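Local coordinates for protein hemin degrading factor (Pseudomonas aeruginosa, PDB 4MF9) that binds heme, probably traffics it to the heme oxygenase HemO, and can itself act as a heme-degrading enzyme, at residues I262-G267 against F296-K301. Residues are numbered along the deposited sequence; the frame is centred on the assembly and turned at random.
Sequences IMVFVG and FNLHLK. With HEM (protoporphyrin IX containing Fe), chain C.
Val264 and Val266 meet Phe296 and Leu298 in a buried, wholly apolar contact between two beta-sheets that lie face against face. The strand 262-267 belongs to one sheet and 296-301 to the other; the two segments cross at 60°, with their axes 10.4 Å apart at the closest point. Leu298 supplies the middle of the interface through a single methyl: its CD1 lies 4.0 Å from CG2 of Val266 and 4.1 Å from CG1 of Val264, and so bridges two residues on the same face of the opposing strand. Chi1 of 178°, with CG anti to the backbone N, directs the Leu298 branch at the valines, and chi2 turns CD1 onto them. Beside it, the ring of Phe296 approaches Val264 obliquely, its CZ 4.3 Å from CB of the valine. The Phe296 ring also stacks with that of His275 and meets that of His90, whose NE2 hydrogen-bonds the carbonyl O of Val264.

Such opposed antiparallel sheets form the core of the HemS/ChuX fold, and here the alternation of the strand 262-267 divides its side chains between that core and the heme pocket. While the valines face the second sheet, Met263 and Phe265 emerge on the heme side. CZ of Phe265 comes within 3.5 Å of the heme meso carbon CHA, and its ring, which also meets that of Phe337, stands obliquely to this carbon. The Met263 chain runs extended to SD, 3.9 Å from the heme methyl CMA, and the bend at chi3 (74°) turns CE to within 4.0 Å of CMA.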
loop_
_atom_site.group_PDB
_atom_site.type_symbol
_atom_site.label_atom_id
_atom_site.label_comp_id
_atom_site.label_asym_id
_atom_site.label_seq_id
_atom_site.Cartn_x
_atom_site.Cartn_y
_atom_site.Cartn_z
ATOM N N ILE A 262 -3.122 3.241 -16.953
ATOM C CA ILE A 262 -1.871 2.887 -16.301
ATOM C C ILE A 262 -2.157 1.985 -15.108
ATOM O O ILE A 262 -3.310 1.658 -14.842
ATOM C CB ILE A 262 -1.149 4.139 -15.828
ATOM C CG1 ILE A 262 -2.034 4.901 -14.841
ATOM C CG2 ILE A 262 -0.803 5.030 -17.030
ATOM C CD1 ILE A 262 -1.374 6.124 -14.235
ATOM N N MET A 263 -1.138 1.547 -14.410
ATOM C CA MET A 263 -1.238 0.806 -13.168
ATOM C C MET A 263 -0.444 1.516 -12.100
ATOM O O MET A 263 0.662 1.878 -12.343
ATOM C CB MET A 263 -0.724 -0.610 -13.322
ATOM C CG MET A 263 -1.437 -1.420 -14.348
ATOM S SD MET A 263 -0.879 -3.082 -14.556
ATOM C CE MET A 263 -1.566 -3.758 -13.067
ATOM N N VAL A 264 -1.031 1.714 -10.946
ATOM C CA VAL A 264 -0.383 2.354 -9.873
ATOM C C VAL A 264 -0.339 1.420 -8.662
ATOM O O VAL A 264 -1.365 1.121 -8.151
ATOM C CB VAL A 264 -1.114 3.673 -9.484
ATOM C CG1 VAL A 264 -0.460 4.335 -8.333
ATOM C CG2 VAL A 264 -1.245 4.623 -10.654
ATOM N N PHE A 265 0.864 1.034 -8.242
ATOM C CA PHE A 265 1.089 0.108 -7.126
ATOM C C PHE A 265 1.533 0.902 -5.913
ATOM O O PHE A 265 2.520 1.631 -5.977
ATOM C CB PHE A 265 2.232 -0.878 -7.457
ATOM C CG PHE A 265 1.854 -1.994 -8.406
ATOM C CD1 PHE A 265 1.514 -1.726 -9.727
ATOM C CD2 PHE A 265 1.900 -3.312 -7.988
ATOM C CE1 PHE A 265 1.191 -2.760 -10.595
ATOM C CE2 PHE A 265 1.574 -4.346 -8.849
ATOM C CZ PHE A 265 1.213 -4.065 -10.151
ATOM N N VAL A 266 0.853 0.768 -4.826
ATOM C CA VAL A 266 1.264 1.341 -3.575
ATOM C C VAL A 266 1.123 0.360 -2.432
ATOM O O VAL A 266 0.117 -0.171 -2.247
ATOM C CB VAL A 266 0.435 2.620 -3.256
ATOM C CG1 VAL A 266 0.674 3.116 -1.862
ATOM C CG2 VAL A 266 0.764 3.720 -4.250
ATOM N N GLY A 267 2.176 0.188 -1.680
ATOM C CA GLY A 267 2.105 -0.721 -0.565
ATOM C C GLY A 267 3.108 -0.493 0.539
ATOM O O GLY A 267 3.833 0.504 0.571
ATOM N N PHE A 296 -11.034 6.572 -7.456
ATOM C CA PHE A 296 -9.620 6.437 -7.120
ATOM C C PHE A 296 -9.006 7.750 -6.655
ATOM O O PHE A 296 -8.998 8.740 -7.392
ATOM C CB PHE A 296 -8.851 5.941 -8.353
ATOM C CG PHE A 296 -7.354 5.852 -8.160
ATOM C CD1 PHE A 296 -6.820 5.169 -7.080
ATOM C CD2 PHE A 296 -6.480 6.407 -9.103
ATOM C CE1 PHE A 296 -5.443 5.065 -6.918
ATOM C CE2 PHE A 296 -5.112 6.318 -8.944
ATOM C CZ PHE A 296 -4.584 5.635 -7.860
ATOM N N ASN A 297 -8.475 7.776 -5.459
ATOM C CA ASN A 297 -7.710 8.887 -4.978
ATOM C C ASN A 297 -6.297 8.481 -4.604
ATOM O O ASN A 297 -6.091 7.421 -4.112
ATOM C CB ASN A 297 -8.367 9.525 -3.777
ATOM C CG ASN A 297 -9.529 10.423 -4.129
ATOM O OD1 ASN A 297 -9.986 10.467 -5.227
ATOM N ND2 ASN A 297 -9.960 11.169 -3.178
ATOM N N LEU A 298 -5.331 9.297 -4.901
ATOM C CA LEU A 298 -3.957 8.999 -4.600
ATOM C C LEU A 298 -3.360 10.247 -3.998
ATOM O O LEU A 298 -3.499 11.281 -4.555
ATOM C CB LEU A 298 -3.231 8.581 -5.886
ATOM C CG LEU A 298 -1.748 8.270 -5.766
ATOM C CD1 LEU A 298 -1.579 6.864 -5.260
ATOM C CD2 LEU A 298 -0.930 8.496 -7.035
ATOM N N HIS A 299 -2.650 10.125 -2.908
ATOM C CA HIS A 299 -2.036 11.263 -2.257
ATOM C C HIS A 299 -0.546 10.994 -2.091
ATOM O O HIS A 299 -0.140 10.153 -1.276
ATOM C CB HIS A 299 -2.732 11.548 -0.906
ATOM C CG HIS A 299 -4.220 11.691 -1.016
ATOM N ND1 HIS A 299 -4.825 12.706 -1.725
ATOM C CD2 HIS A 299 -5.230 10.942 -0.506
ATOM C CE1 HIS A 299 -6.139 12.577 -1.652
ATOM N NE2 HIS A 299 -6.410 11.510 -0.920
ATOM N N LEU A 300 0.263 11.710 -2.874
ATOM C CA LEU A 300 1.713 11.515 -2.926
ATOM C C LEU A 300 2.520 12.697 -2.360
ATOM O O LEU A 300 2.532 13.797 -2.924
ATOM C CB LEU A 300 2.149 11.219 -4.376
ATOM C CG LEU A 300 3.649 11.175 -4.677
ATOM C CD1 LEU A 300 4.342 10.072 -3.891
ATOM C CD2 LEU A 300 3.930 11.033 -6.175
ATOM N N LYS A 301 3.259 12.457 -1.320
ATOM C CA LYS A 301 4.102 13.416 -0.742
ATOM C C LYS A 301 5.430 13.477 -1.518
ATOM O O LYS A 301 6.390 12.850 -1.176
ATOM C CB LYS A 301 4.311 13.025 0.720
ATOM C CG LYS A 301 4.902 14.031 1.657
ATOM C CD LYS A 301 4.543 15.451 1.318
ATOM C CE LYS A 301 3.568 16.004 2.309
ATOM N NZ LYS A 301 4.180 15.907 3.629
HETATM C CHA HEM C . 3.088 -6.866 -11.140
HETATM C CHB HEM C . -0.948 -8.807 -12.679
HETATM C CHC HEM C . -0.804 -11.895 -8.997
HETATM C CHD HEM C . 2.530 -9.136 -6.949
HETATM C C1A HEM C . 2.017 -7.191 -11.922
HETATM C C2A HEM C . 1.735 -6.650 -13.209
HETATM C C3A HEM C . 0.628 -7.211 -13.633
HETATM C C4A HEM C . 0.193 -8.052 -12.609
HETATM C CMA HEM C . -0.050 -6.920 -14.942
HETATM C CAA HEM C . 2.529 -5.668 -13.996
HETATM C CBA HEM C . 2.836 -6.035 -15.471
HETATM C CGA HEM C . 3.853 -7.118 -15.454
HETATM O O1A HEM C . 3.742 -8.110 -16.169
HETATM O O2A HEM C . 4.782 -6.984 -14.704
HETATM C C1B HEM C . -1.195 -9.828 -11.771
HETATM C C2B HEM C . -2.290 -10.677 -11.986
HETATM C C3B HEM C . -2.291 -11.570 -10.987
HETATM C C4B HEM C . -1.137 -11.221 -10.129
HETATM C CMB HEM C . -3.242 -10.613 -13.143
HETATM C CAB HEM C . -3.307 -12.661 -10.887
HETATM C CBB HEM C . -3.727 -13.205 -9.787
HETATM C C1C HEM C . 0.110 -11.451 -8.115
HETATM C C2C HEM C . 0.460 -12.093 -6.945
HETATM C C3C HEM C . 1.412 -11.325 -6.347
HETATM C C4C HEM C . 1.651 -10.180 -7.159
HETATM C CMC HEM C . -0.088 -13.396 -6.450
HETATM C CAC HEM C . 2.051 -11.624 -5.088
HETATM C CBC HEM C . 2.775 -10.681 -4.562
HETATM C C1D HEM C . 2.994 -8.275 -7.952
HETATM C C2D HEM C . 4.133 -7.319 -7.795
HETATM C C3D HEM C . 4.273 -6.718 -8.973
HETATM C C4D HEM C . 3.231 -7.286 -9.836
HETATM C CMD HEM C . 5.005 -7.039 -6.590
HETATM C CAD HEM C . 5.289 -5.660 -9.316
HETATM C CBD HEM C . 6.407 -6.298 -10.140
HETATM C CGD HEM C . 7.703 -5.569 -10.323
HETATM O O1D HEM C . 8.088 -5.474 -11.469
HETATM O O2D HEM C . 8.381 -5.124 -9.410
HETATM N NA HEM C . 1.047 -8.049 -11.563
HETATM N NB HEM C . -0.517 -10.172 -10.667
HETATM N NC HEM C . 0.836 -10.337 -8.209
HETATM N ND HEM C . 2.504 -8.196 -9.180
HETATM FE FE HEM C . 1.111 -9.169 -9.881
#